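Local coordinates for protein hydrazine synthase subunit gamma (Candidatus Kuenenia stuttgartiensis, PDB 5C2V) that reduces nitric oxide to hydroxylamine, the first half-reaction of hydrazine synthesis, as the diheme gamma subunit of the hydrazine synthase complex, at residues 55-63 against 130-139; 120-128 against 144-152. One frame throughout, in Å; residues are numbered along the deposited sequence.

In the fold
Both contacts are buried and wrap the same cofactor, heme 1, the heme that appears to lie in the active site, whose iron carries a water. Residues 55-63 and 120-128 each supply a covalent cysteine thioether, Cys63 in contact 1 and Cys126 in contact 2. Contact 1 joins a loop, 55-63, to the end of helix 129-132 and the turn after it, relies on aromatic rings, a serine hydroxyl and bridging waters, and lies where the alpha and beta subunits of the complex close over the gamma subunit. Contact 2 packs helix 123-126 on helix 141-152 through aliphatic side chains, nearer the centre of the chain. Phe139 connects the two: its CE2 lies 3.7 Å from Cys126 O, the ring also touches Leu147, and its CB meets Leu144 CB.

Contact 1. Residues 55-63 against 130-139; sequences WSLQGSYSC and PGFVFRSENF. With HEC (heme c), chain V.
Trp55, Tyr61, Phe134 and Phe139 form an aromatic cluster beside heme 1, where the loop leading into the CXXCH heme c motif begun by Cys63 packs on residues 130-139. Phe134 is the side chain to follow. Its CB lies 3.7 Å from Trp55 CH2. Further out, CG and CD1 face the indole, whose CZ2 stands over the centre of the phenyl ring with the two planes inclined at 52°. Over the opposite face lies Tyr61, its CE2 3.5 Å from Phe134 CE2; these rings are nearly parallel but slid apart. CE1 reaches the vinyl-derived atoms CBB and CAB of the heme, and CZ touches its methyl CMC at 3.5 Å, with the backbone of Ser62 and Cys63 around the rim. Phe139 presents its edge to a face of Trp55, CE1 lying 3.5 Å from Trp55 CZ3.

Polar links fasten the backbones beside the rings. One water joins Leu57 N to Phe134 O, and another joins Tyr61 OH to Val133 O. Ser62 OG is hydrogen-bonded to Asn255 OD1 of the beta subunit. Ser136 swings OG away from its own N (chi1 -174°) and donates it to a lone pair of Trp55 O, 2.9 Å from OG.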
loop_
_atom_site.group_PDB
_atom_site.type_symbol
_atom_site.label_atom_id
_atom_site.label_comp_id
_atom_site.label_asym_id
_atom_site.label_seq_id
_atom_site.Cartn_x
_atom_site.Cartn_y
_atom_site.Cartn_z
ATOM N N TRP C 55 14.273 -5.830 -40.134
ATOM C CA TRP C 55 12.983 -5.703 -40.799
ATOM C C TRP C 55 11.866 -6.310 -39.957
ATOM O O TRP C 55 10.694 -5.975 -40.132
ATOM C CB TRP C 55 13.017 -6.379 -42.170
ATOM C CG TRP C 55 12.909 -7.867 -42.083
ATOM C CD1 TRP C 55 13.929 -8.754 -41.921
ATOM C CD2 TRP C 55 11.707 -8.643 -42.143
ATOM N NE1 TRP C 55 13.439 -10.038 -41.878
ATOM C CE2 TRP C 55 12.075 -9.996 -42.012
ATOM C CE3 TRP C 55 10.354 -8.324 -42.293
ATOM C CZ2 TRP C 55 11.143 -11.030 -42.029
ATOM C CZ3 TRP C 55 9.429 -9.350 -42.310
ATOM C CH2 TRP C 55 9.827 -10.687 -42.180
ATOM N N SER C 56 12.234 -7.205 -39.043
ATOM C CA SER C 56 11.247 -7.896 -38.222
ATOM C C SER C 56 10.662 -6.943 -37.193
ATOM O O SER C 56 11.063 -5.782 -37.123
ATOM C CB SER C 56 11.870 -9.110 -37.531
ATOM O OG SER C 56 12.898 -8.715 -36.642
ATOM N N LEU C 57 9.713 -7.433 -36.401
ATOM C CA LEU C 57 8.997 -6.576 -35.466
ATOM C C LEU C 57 9.943 -5.874 -34.494
ATOM O O LEU C 57 10.200 -4.677 -34.620
ATOM C CB LEU C 57 7.966 -7.396 -34.687
ATOM C CG LEU C 57 6.943 -6.626 -33.849
ATOM C CD1 LEU C 57 6.005 -5.838 -34.750
ATOM C CD2 LEU C 57 6.160 -7.568 -32.946
ATOM N N GLN C 58 10.450 -6.624 -33.522
ATOM C CA GLN C 58 11.405 -6.088 -32.556
ATOM C C GLN C 58 12.866 -6.489 -32.800
ATOM O O GLN C 58 13.747 -6.119 -32.024
ATOM C CB GLN C 58 10.956 -6.473 -31.148
ATOM C CG GLN C 58 9.695 -5.715 -30.753
ATOM C CD GLN C 58 8.924 -6.354 -29.623
ATOM O OE1 GLN C 58 9.283 -7.423 -29.130
ATOM N NE2 GLN C 58 7.841 -5.704 -29.212
ATOM N N GLY C 59 13.123 -7.240 -33.867
ATOM C CA GLY C 59 14.480 -7.656 -34.185
ATOM C C GLY C 59 14.909 -8.957 -33.532
ATOM O O GLY C 59 16.093 -9.168 -33.266
ATOM N N SER C 60 13.942 -9.832 -33.274
ATOM C CA SER C 60 14.194 -11.090 -32.576
ATOM C C SER C 60 15.065 -12.059 -33.377
ATOM O O SER C 60 16.033 -12.609 -32.849
ATOM C CB SER C 60 12.867 -11.764 -32.218
ATOM O OG SER C 60 13.079 -12.979 -31.522
ATOM N N TYR C 61 14.721 -12.276 -34.644
ATOM C CA TYR C 61 15.461 -13.222 -35.477
ATOM C C TYR C 61 15.298 -12.941 -36.969
ATOM O O TYR C 61 14.586 -12.019 -37.366
ATOM C CB TYR C 61 15.019 -14.656 -35.169
ATOM C CG TYR C 61 13.535 -14.893 -35.340
ATOM C CD1 TYR C 61 12.649 -14.653 -34.297
ATOM C CD2 TYR C 61 13.019 -15.362 -36.541
ATOM C CE1 TYR C 61 11.294 -14.866 -34.447
ATOM C CE2 TYR C 61 11.664 -15.580 -36.700
ATOM C CZ TYR C 61 10.807 -15.331 -35.650
ATOM O OH TYR C 61 9.456 -15.546 -35.802
ATOM N N SER C 62 15.962 -13.749 -37.787
ATOM C CA SER C 62 15.888 -13.615 -39.237
ATOM C C SER C 62 15.640 -14.974 -39.878
ATOM O O SER C 62 15.450 -15.968 -39.177
ATOM C CB SER C 62 17.173 -12.994 -39.790
ATOM O OG SER C 62 18.282 -13.853 -39.587
ATOM N N CYS C 63 15.631 -15.012 -41.207
ATOM C CA CYS C 63 15.517 -16.275 -41.926
ATOM C C CYS C 63 16.692 -17.171 -41.557
ATOM O O CYS C 63 16.532 -18.367 -41.307
ATOM C CB CYS C 63 15.484 -16.045 -43.437
ATOM S SG CYS C 63 14.188 -14.927 -44.014
ATOM N N PRO C 130 6.396 -13.117 -43.297
ATOM C CA PRO C 130 6.187 -11.919 -42.477
ATOM C C PRO C 130 4.881 -11.924 -41.684
ATOM O O PRO C 130 4.877 -11.449 -40.553
ATOM C CB PRO C 130 6.179 -10.791 -43.510
ATOM C CG PRO C 130 7.081 -11.277 -44.571
ATOM C CD PRO C 130 6.829 -12.758 -44.662
ATOM N N GLY C 131 3.795 -12.423 -42.263
ATOM C CA GLY C 131 2.543 -12.471 -41.531
ATOM C C GLY C 131 2.249 -13.761 -40.785
ATOM O O GLY C 131 1.541 -13.744 -39.778
ATOM N N PHE C 132 2.779 -14.881 -41.268
ATOM C CA PHE C 132 2.495 -16.168 -40.637
ATOM C C PHE C 132 3.597 -16.698 -39.718
ATOM O O PHE C 132 3.400 -17.699 -39.028
ATOM C CB PHE C 132 2.186 -17.209 -41.717
ATOM C CG PHE C 132 0.953 -16.898 -42.521
ATOM C CD1 PHE C 132 0.998 -15.983 -43.561
ATOM C CD2 PHE C 132 -0.253 -17.515 -42.231
ATOM C CE1 PHE C 132 -0.132 -15.692 -44.298
ATOM C CE2 PHE C 132 -1.388 -17.228 -42.967
ATOM C CZ PHE C 132 -1.326 -16.315 -44.002
ATOM N N VAL C 133 4.750 -16.035 -39.697
ATOM C CA VAL C 133 5.857 -16.476 -38.848
ATOM C C VAL C 133 6.483 -15.323 -38.066
ATOM O O VAL C 133 6.404 -15.276 -36.839
ATOM C CB VAL C 133 6.959 -17.182 -39.667
ATOM C CG1 VAL C 133 8.163 -17.493 -38.786
ATOM C CG2 VAL C 133 6.419 -18.459 -40.296
ATOM N N PHE C 134 7.115 -14.403 -38.790
ATOM C CA PHE C 134 7.804 -13.269 -38.184
ATOM C C PHE C 134 6.839 -12.309 -37.494
ATOM O O PHE C 134 7.221 -11.608 -36.557
ATOM C CB PHE C 134 8.612 -12.510 -39.240
ATOM C CG PHE C 134 9.857 -13.223 -39.687
ATOM C CD1 PHE C 134 9.816 -14.140 -40.726
ATOM C CD2 PHE C 134 11.074 -12.963 -39.078
ATOM C CE1 PHE C 134 10.964 -14.790 -41.141
ATOM C CE2 PHE C 134 12.225 -13.609 -39.489
ATOM C CZ PHE C 134 12.170 -14.524 -40.522
ATOM N N ARG C 135 5.597 -12.287 -37.972
ATOM C CA ARG C 135 4.569 -11.369 -37.480
ATOM C C ARG C 135 5.028 -9.920 -37.611
ATOM O O ARG C 135 4.866 -9.118 -36.691
ATOM C CB ARG C 135 4.201 -11.686 -36.029
ATOM C CG ARG C 135 3.972 -13.163 -35.758
ATOM C CD ARG C 135 2.875 -13.743 -36.641
ATOM N NE ARG C 135 2.607 -15.143 -36.319
ATOM C CZ ARG C 135 1.563 -15.831 -36.770
ATOM N NH1 ARG C 135 0.677 -15.249 -37.567
ATOM N NH2 ARG C 135 1.402 -17.099 -36.419
ATOM N N SER C 136 5.604 -9.596 -38.766
ATOM C CA SER C 136 6.079 -8.247 -39.048
ATOM C C SER C 136 5.507 -7.741 -40.371
ATOM O O SER C 136 4.651 -8.390 -40.973
ATOM C CB SER C 136 7.608 -8.210 -39.081
ATOM O OG SER C 136 8.086 -6.883 -39.224
ATOM N N GLU C 137 5.974 -6.577 -40.812
ATOM C CA GLU C 137 5.490 -5.969 -42.048
ATOM C C GLU C 137 5.825 -6.819 -43.271
ATOM O O GLU C 137 6.914 -7.389 -43.364
ATOM C CB GLU C 137 6.075 -4.566 -42.213
ATOM C CG GLU C 137 5.442 -3.755 -43.331
ATOM C CD GLU C 137 5.944 -2.326 -43.369
ATOM O OE1 GLU C 137 7.176 -2.128 -43.417
ATOM O OE2 GLU C 137 5.106 -1.400 -43.344
ATOM N N ASN C 138 4.882 -6.899 -44.205
ATOM C CA ASN C 138 5.066 -7.675 -45.425
ATOM C C ASN C 138 6.146 -7.096 -46.332
ATOM O O ASN C 138 6.459 -5.908 -46.265
ATOM C CB ASN C 138 3.751 -7.772 -46.199
ATOM C CG ASN C 138 2.732 -8.658 -45.514
ATOM O OD1 ASN C 138 3.087 -9.602 -44.809
ATOM N ND2 ASN C 138 1.454 -8.361 -45.723
ATOM N N PHE C 139 6.708 -7.949 -47.182
ATOM C CA PHE C 139 7.748 -7.537 -48.117
ATOM C C PHE C 139 7.179 -6.751 -49.292
ATOM O O PHE C 139 6.036 -6.961 -49.700
ATOM C CB PHE C 139 8.506 -8.757 -48.645
ATOM C CG PHE C 139 9.261 -9.509 -47.588
ATOM C CD1 PHE C 139 9.924 -8.835 -46.576
ATOM C CD2 PHE C 139 9.306 -10.892 -47.607
ATOM C CE1 PHE C 139 10.621 -9.529 -45.605
ATOM C CE2 PHE C 139 10.000 -11.592 -46.638
ATOM C CZ PHE C 139 10.658 -10.909 -45.636
HETATM FE FE HEC V . 11.569 -21.184 -43.934
HETATM C CHA HEC V . 10.452 -24.090 -45.389
HETATM C CHB HEC V . 12.534 -20.032 -46.994
HETATM C CHC HEC V . 12.462 -18.167 -42.518
HETATM C CHD HEC V . 11.344 -22.559 -40.804
HETATM N NA HEC V . 11.469 -21.918 -45.856
HETATM C C1A HEC V . 11.040 -23.174 -46.234
HETATM C C2A HEC V . 11.330 -23.345 -47.649
HETATM C C3A HEC V . 11.903 -22.213 -48.086
HETATM C C4A HEC V . 12.002 -21.300 -46.966
HETATM C CMA HEC V . 12.391 -21.889 -49.517
HETATM C CAA HEC V . 11.003 -24.610 -48.483
HETATM C CBA HEC V . 12.268 -25.268 -49.033
HETATM C CGA HEC V . 11.908 -26.467 -49.871
HETATM O O1A HEC V . 10.705 -26.831 -49.920
HETATM O O2A HEC V . 12.828 -27.061 -50.492
HETATM N NB HEC V . 12.474 -19.452 -44.609
HETATM C C1B HEC V . 12.534 -19.131 -45.951
HETATM C C2B HEC V . 12.589 -17.688 -46.067
HETATM C C3B HEC V . 12.577 -17.171 -44.832
HETATM C C4B HEC V . 12.501 -18.270 -43.891
HETATM C CMB HEC V . 12.671 -16.913 -47.400
HETATM C CAB HEC V . 12.622 -15.674 -44.443
HETATM C CBB HEC V . 11.301 -14.967 -44.819
HETATM N NC HEC V . 11.871 -20.492 -42.013
HETATM C C1C HEC V . 12.200 -19.203 -41.647
HETATM C C2C HEC V . 12.084 -19.099 -40.207
HETATM C C3C HEC V . 11.913 -20.338 -39.729
HETATM C C4C HEC V . 11.685 -21.224 -40.857
HETATM C CMC HEC V . 12.543 -17.867 -39.392
HETATM C CAC HEC V . 11.813 -20.743 -38.239
HETATM C CBC HEC V . 10.526 -20.162 -37.611
HETATM N ND HEC V . 11.052 -23.067 -43.212
HETATM C C1D HEC V . 10.882 -23.331 -41.853
HETATM C C2D HEC V . 10.130 -24.558 -41.712
HETATM C C3D HEC V . 9.853 -25.037 -43.143
HETATM C C4D HEC V . 10.461 -24.050 -44.008
HETATM C CMD HEC V . 9.700 -25.242 -40.397
HETATM C CAD HEC V . 9.079 -26.299 -43.571
HETATM C CBD HEC V . 7.586 -25.987 -43.531
HETATM C CGD HEC V . 6.804 -27.198 -43.965
HETATM O O1D HEC V . 5.548 -27.125 -44.001
HETATM O O2D HEC V . 7.439 -28.236 -44.275
HETATM O O HOH W 1 9.414 -3.967 -41.674
HETATM O O HOH W 2 9.578 -10.556 -35.723
HETATM O O HOH W 3 7.716 -14.512 -34.127
HETATM O O HOH W 4 9.516 -20.764 -44.014
#

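Contact 2. Residues 120-128 against 144-152; sequences SSLDRVCGR and LEALICYIR. With HEC (heme c), chain V.
Cys126, on the short helix 123-126, enters helix 141-152 as a knob in a hole made by Leu144, Leu147, Ile148 and Ile151, a helix-helix packing that also carries a heme bond. The covalent link comes first: Cys126 SG is bonded to the heme methyl CMB at 1.8 Å, a third thioether besides those of the CXXCH cysteines. The same methyl is flanked by Leu147 CD2 and Ile151 CD1, which therefore pack on the linkage itself.

Apolar contacts make up most of the rest. Cys126 CB lies 3.7 Å from Leu147 CD2. The branches of Leu122 divide their work: Leu122 and Ile151 slide past each other in opposite directions, CD1 beside Ile151 CG2 and 3.6 Å from Arg152 CG, while CD2 turns to heme CMA. Ile148 meets Leu122 with CD1, which lies 3.8 Å from Leu122 CB. Leu144 CD1 settles against the backbone of Gly127, 3.7 Å from Gly127 N.

Among the polar atoms, Leu122 O accepts from both Val125 N and Cys126 N, and Ser121 OG takes a weak capping bond from Arg124 N. Beyond the two segments, Arg152 NH1 is hydrogen-bonded to Ser36 O.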
loop_
_atom_site.group_PDB
_atom_site.type_symbol
_atom_site.label_atom_id
_atom_site.label_comp_id
_atom_site.label_asym_id
_atom_site.label_seq_id
_atom_site.Cartn_x
_atom_site.Cartn_y
_atom_site.Cartn_z
ATOM N N SER C 120 3.247 -23.828 -54.984
ATOM C CA SER C 120 3.522 -23.658 -56.407
ATOM C C SER C 120 4.750 -22.792 -56.668
ATOM O O SER C 120 5.463 -22.997 -57.650
ATOM C CB SER C 120 2.304 -23.055 -57.112
ATOM O OG SER C 120 1.986 -21.779 -56.584
ATOM N N SER C 121 4.993 -21.823 -55.791
ATOM C CA SER C 121 6.126 -20.919 -55.957
ATOM C C SER C 121 6.859 -20.679 -54.645
ATOM O O SER C 121 6.282 -20.804 -53.567
ATOM C CB SER C 121 5.664 -19.583 -56.539
ATOM O OG SER C 121 4.759 -18.933 -55.665
ATOM N N LEU C 122 8.136 -20.325 -54.747
ATOM C CA LEU C 122 8.924 -19.962 -53.578
ATOM C C LEU C 122 8.420 -18.653 -52.983
ATOM O O LEU C 122 8.634 -18.375 -51.802
ATOM C CB LEU C 122 10.405 -19.846 -53.940
ATOM C CG LEU C 122 11.133 -21.154 -54.248
ATOM C CD1 LEU C 122 12.543 -20.882 -54.744
ATOM C CD2 LEU C 122 11.162 -22.043 -53.019
ATOM N N ASP C 123 7.751 -17.853 -53.809
ATOM C CA ASP C 123 7.186 -16.584 -53.366
ATOM C C ASP C 123 6.129 -16.808 -52.291
ATOM O O ASP C 123 6.017 -16.028 -51.347
ATOM C CB ASP C 123 6.574 -15.817 -54.541
ATOM C CG ASP C 123 7.452 -15.838 -55.777
ATOM O OD1 ASP C 123 8.582 -16.358 -55.700
ATOM O OD2 ASP C 123 7.012 -15.323 -56.826
ATOM N N ARG C 124 5.360 -17.881 -52.440
ATOM C CA ARG C 124 4.298 -18.202 -51.493
ATOM C C ARG C 124 4.850 -18.786 -50.196
ATOM O O ARG C 124 4.112 -18.976 -49.229
ATOM C CB ARG C 124 3.298 -19.177 -52.119
ATOM C CG ARG C 124 2.412 -18.562 -53.189
ATOM C CD ARG C 124 1.401 -19.573 -53.702
ATOM N NE ARG C 124 0.340 -18.942 -54.481
ATOM C CZ ARG C 124 -0.728 -19.583 -54.944
ATOM N NH1 ARG C 124 -0.879 -20.879 -54.708
ATOM N NH2 ARG C 124 -1.646 -18.929 -55.643
ATOM N N VAL C 125 6.145 -19.075 -50.180
ATOM C CA VAL C 125 6.801 -19.569 -48.975
ATOM C C VAL C 125 7.319 -18.408 -48.131
ATOM O O VAL C 125 6.877 -18.204 -47.001
ATOM C CB VAL C 125 7.967 -20.517 -49.306
ATOM C CG1 VAL C 125 8.688 -20.927 -48.033
ATOM C CG2 VAL C 125 7.461 -21.738 -50.053
ATOM N N CYS C 126 8.260 -17.652 -48.688
ATOM C CA CYS C 126 8.873 -16.536 -47.974
ATOM C C CYS C 126 7.941 -15.341 -47.831
ATOM O O CYS C 126 7.920 -14.695 -46.787
ATOM C CB CYS C 126 10.155 -16.098 -48.677
ATOM S SG CYS C 126 11.449 -17.336 -48.632
ATOM N N GLY C 127 7.179 -15.046 -48.879
ATOM C CA GLY C 127 6.264 -13.917 -48.864
ATOM C C GLY C 127 5.202 -14.034 -47.787
ATOM O O GLY C 127 4.635 -13.034 -47.346
ATOM N N ARG C 128 4.933 -15.266 -47.368
ATOM C CA ARG C 128 3.970 -15.537 -46.309
ATOM C C ARG C 128 4.555 -15.309 -44.917
ATOM O O ARG C 128 3.858 -14.861 -44.008
ATOM C CB ARG C 128 3.456 -16.973 -46.421
ATOM C CG ARG C 128 2.004 -17.079 -46.838
ATOM C CD ARG C 128 1.490 -18.493 -46.654
ATOM N NE ARG C 128 0.034 -18.533 -46.602
ATOM C CZ ARG C 128 -0.660 -19.229 -45.708
ATOM N NH1 ARG C 128 -0.028 -19.942 -44.786
ATOM N NH2 ARG C 128 -1.984 -19.207 -45.732
ATOM N N LEU C 144 10.881 -9.118 -52.177
ATOM C CA LEU C 144 10.447 -10.507 -52.253
ATOM C C LEU C 144 11.092 -11.200 -53.448
ATOM O O LEU C 144 11.653 -12.288 -53.312
ATOM C CB LEU C 144 8.923 -10.601 -52.348
ATOM C CG LEU C 144 8.362 -12.023 -52.436
ATOM C CD1 LEU C 144 8.889 -12.882 -51.296
ATOM C CD2 LEU C 144 6.840 -12.009 -52.440
ATOM N N GLU C 145 11.018 -10.560 -54.612
ATOM C CA GLU C 145 11.612 -11.116 -55.825
ATOM C C GLU C 145 13.112 -11.341 -55.651
ATOM O O GLU C 145 13.646 -12.362 -56.081
ATOM C CB GLU C 145 11.356 -10.203 -57.025
ATOM C CG GLU C 145 11.891 -10.758 -58.337
ATOM C CD GLU C 145 11.672 -9.821 -59.507
ATOM O OE1 GLU C 145 11.114 -8.723 -59.298
ATOM O OE2 GLU C 145 12.059 -10.185 -60.638
ATOM N N ALA C 146 13.782 -10.386 -55.013
ATOM C CA ALA C 146 15.212 -10.495 -54.747
ATOM C C ALA C 146 15.509 -11.677 -53.830
ATOM O O ALA C 146 16.458 -12.435 -54.058
ATOM C CB ALA C 146 15.738 -9.205 -54.138
ATOM N N LEU C 147 14.688 -11.828 -52.795
ATOM C CA LEU C 147 14.821 -12.940 -51.859
ATOM C C LEU C 147 14.702 -14.279 -52.584
ATOM O O LEU C 147 15.535 -15.178 -52.409
ATOM C CB LEU C 147 13.766 -12.830 -50.756
ATOM C CG LEU C 147 13.817 -13.844 -49.614
ATOM C CD1 LEU C 147 15.211 -13.906 -49.014
ATOM C CD2 LEU C 147 12.794 -13.476 -48.550
ATOM N N ILE C 148 13.667 -14.399 -53.411
ATOM C CA ILE C 148 13.446 -15.609 -54.194
ATOM C C ILE C 148 14.613 -15.866 -55.143
ATOM O O ILE C 148 15.012 -17.012 -55.351
ATOM C CB ILE C 148 12.136 -15.526 -54.996
ATOM C CG1 ILE C 148 10.965 -15.238 -54.057
ATOM C CG2 ILE C 148 11.891 -16.815 -55.767
ATOM C CD1 ILE C 148 10.860 -16.208 -52.903
ATOM N N CYS C 149 15.166 -14.796 -55.706
ATOM C CA CYS C 149 16.342 -14.910 -56.561
ATOM C C CYS C 149 17.526 -15.474 -55.783
ATOM O O CYS C 149 18.293 -16.281 -56.309
ATOM C CB CYS C 149 16.709 -13.557 -57.172
ATOM S SG CYS C 149 15.578 -12.979 -58.460
ATOM N N TYR C 150 17.669 -15.049 -54.530
ATOM C CA TYR C 150 18.733 -15.569 -53.678
ATOM C C TYR C 150 18.531 -17.051 -53.388
ATOM O O TYR C 150 19.486 -17.829 -53.387
ATOM C CB TYR C 150 18.816 -14.795 -52.360
ATOM C CG TYR C 150 19.687 -15.478 -51.328
ATOM C CD1 TYR C 150 21.072 -15.396 -51.399
ATOM C CD2 TYR C 150 19.127 -16.212 -50.290
ATOM C CE1 TYR C 150 21.874 -16.025 -50.465
ATOM C CE2 TYR C 150 19.921 -16.844 -49.351
ATOM C CZ TYR C 150 21.294 -16.746 -49.442
ATOM O OH TYR C 150 22.088 -17.373 -48.509
ATOM N N ILE C 151 17.285 -17.436 -53.131
ATOM C CA ILE C 151 16.972 -18.827 -52.814
ATOM C C ILE C 151 17.207 -19.746 -54.012
ATOM O O ILE C 151 17.757 -20.839 -53.870
ATOM C CB ILE C 151 15.519 -18.969 -52.340
ATOM C CG1 ILE C 151 15.308 -18.154 -51.066
ATOM C CG2 ILE C 151 15.170 -20.428 -52.095
ATOM C CD1 ILE C 151 13.933 -17.573 -50.957
ATOM N N ARG C 152 16.793 -19.292 -55.190
ATOM C CA ARG C 152 16.946 -20.071 -56.413
ATOM C C ARG C 152 18.411 -20.219 -56.813
ATOM O O ARG C 152 18.784 -21.172 -57.499
ATOM C CB ARG C 152 16.156 -19.424 -57.555
ATOM C CG ARG C 152 14.648 -19.496 -57.377
ATOM C CD ARG C 152 13.921 -18.532 -58.302
ATOM N NE ARG C 152 14.097 -18.864 -59.712
ATOM C CZ ARG C 152 13.503 -18.215 -60.708
ATOM N NH1 ARG C 152 12.690 -17.199 -60.447
ATOM N NH2 ARG C 152 13.716 -18.581 -61.965
HETATM FE FE HEC V . 11.569 -21.184 -43.934
HETATM C CHA HEC V . 10.452 -24.090 -45.389
HETATM C CHB HEC V . 12.534 -20.032 -46.994
HETATM C CHC HEC V . 12.462 -18.167 -42.518
HETATM C CHD HEC V . 11.344 -22.559 -40.804
HETATM N NA HEC V . 11.469 -21.918 -45.856
HETATM C C1A HEC V . 11.040 -23.174 -46.234
HETATM C C2A HEC V . 11.330 -23.345 -47.649
HETATM C C3A HEC V . 11.903 -22.213 -48.086
HETATM C C4A HEC V . 12.002 -21.300 -46.966
HETATM C CMA HEC V . 12.391 -21.889 -49.517
HETATM C CAA HEC V . 11.003 -24.610 -48.483
HETATM C CBA HEC V . 12.268 -25.268 -49.033
HETATM C CGA HEC V . 11.908 -26.467 -49.871
HETATM O O1A HEC V . 10.705 -26.831 -49.920
HETATM O O2A HEC V . 12.828 -27.061 -50.492
HETATM N NB HEC V . 12.474 -19.452 -44.609
HETATM C C1B HEC V . 12.534 -19.131 -45.951
HETATM C C2B HEC V . 12.589 -17.688 -46.067
HETATM C C3B HEC V . 12.577 -17.171 -44.832
HETATM C C4B HEC V . 12.501 -18.270 -43.891
HETATM C CMB HEC V . 12.671 -16.913 -47.400
HETATM C CAB HEC V . 12.622 -15.674 -44.443
HETATM C CBB HEC V . 11.301 -14.967 -44.819
HETATM N NC HEC V . 11.871 -20.492 -42.013
HETATM C C1C HEC V . 12.200 -19.203 -41.647
HETATM C C2C HEC V . 12.084 -19.099 -40.207
HETATM C C3C HEC V . 11.913 -20.338 -39.729
HETATM C C4C HEC V . 11.685 -21.224 -40.857
HETATM C CMC HEC V . 12.543 -17.867 -39.392
HETATM C CAC HEC V . 11.813 -20.743 -38.239
HETATM C CBC HEC V . 10.526 -20.162 -37.611
HETATM N ND HEC V . 11.052 -23.067 -43.212
HETATM C C1D HEC V . 10.882 -23.331 -41.853
HETATM C C2D HEC V . 10.130 -24.558 -41.712
HETATM C C3D HEC V . 9.853 -25.037 -43.143
HETATM C C4D HEC V . 10.461 -24.050 -44.008
HETATM C CMD HEC V . 9.700 -25.242 -40.397
HETATM C CAD HEC V . 9.079 -26.299 -43.571
HETATM C CBD HEC V . 7.586 -25.987 -43.531
HETATM C CGD HEC V . 6.804 -27.198 -43.965
HETATM O O1D HEC V . 5.548 -27.125 -44.001
HETATM O O2D HEC V . 7.439 -28.236 -44.275
HETATM O O HOH W 4 9.516 -20.764 -44.014
#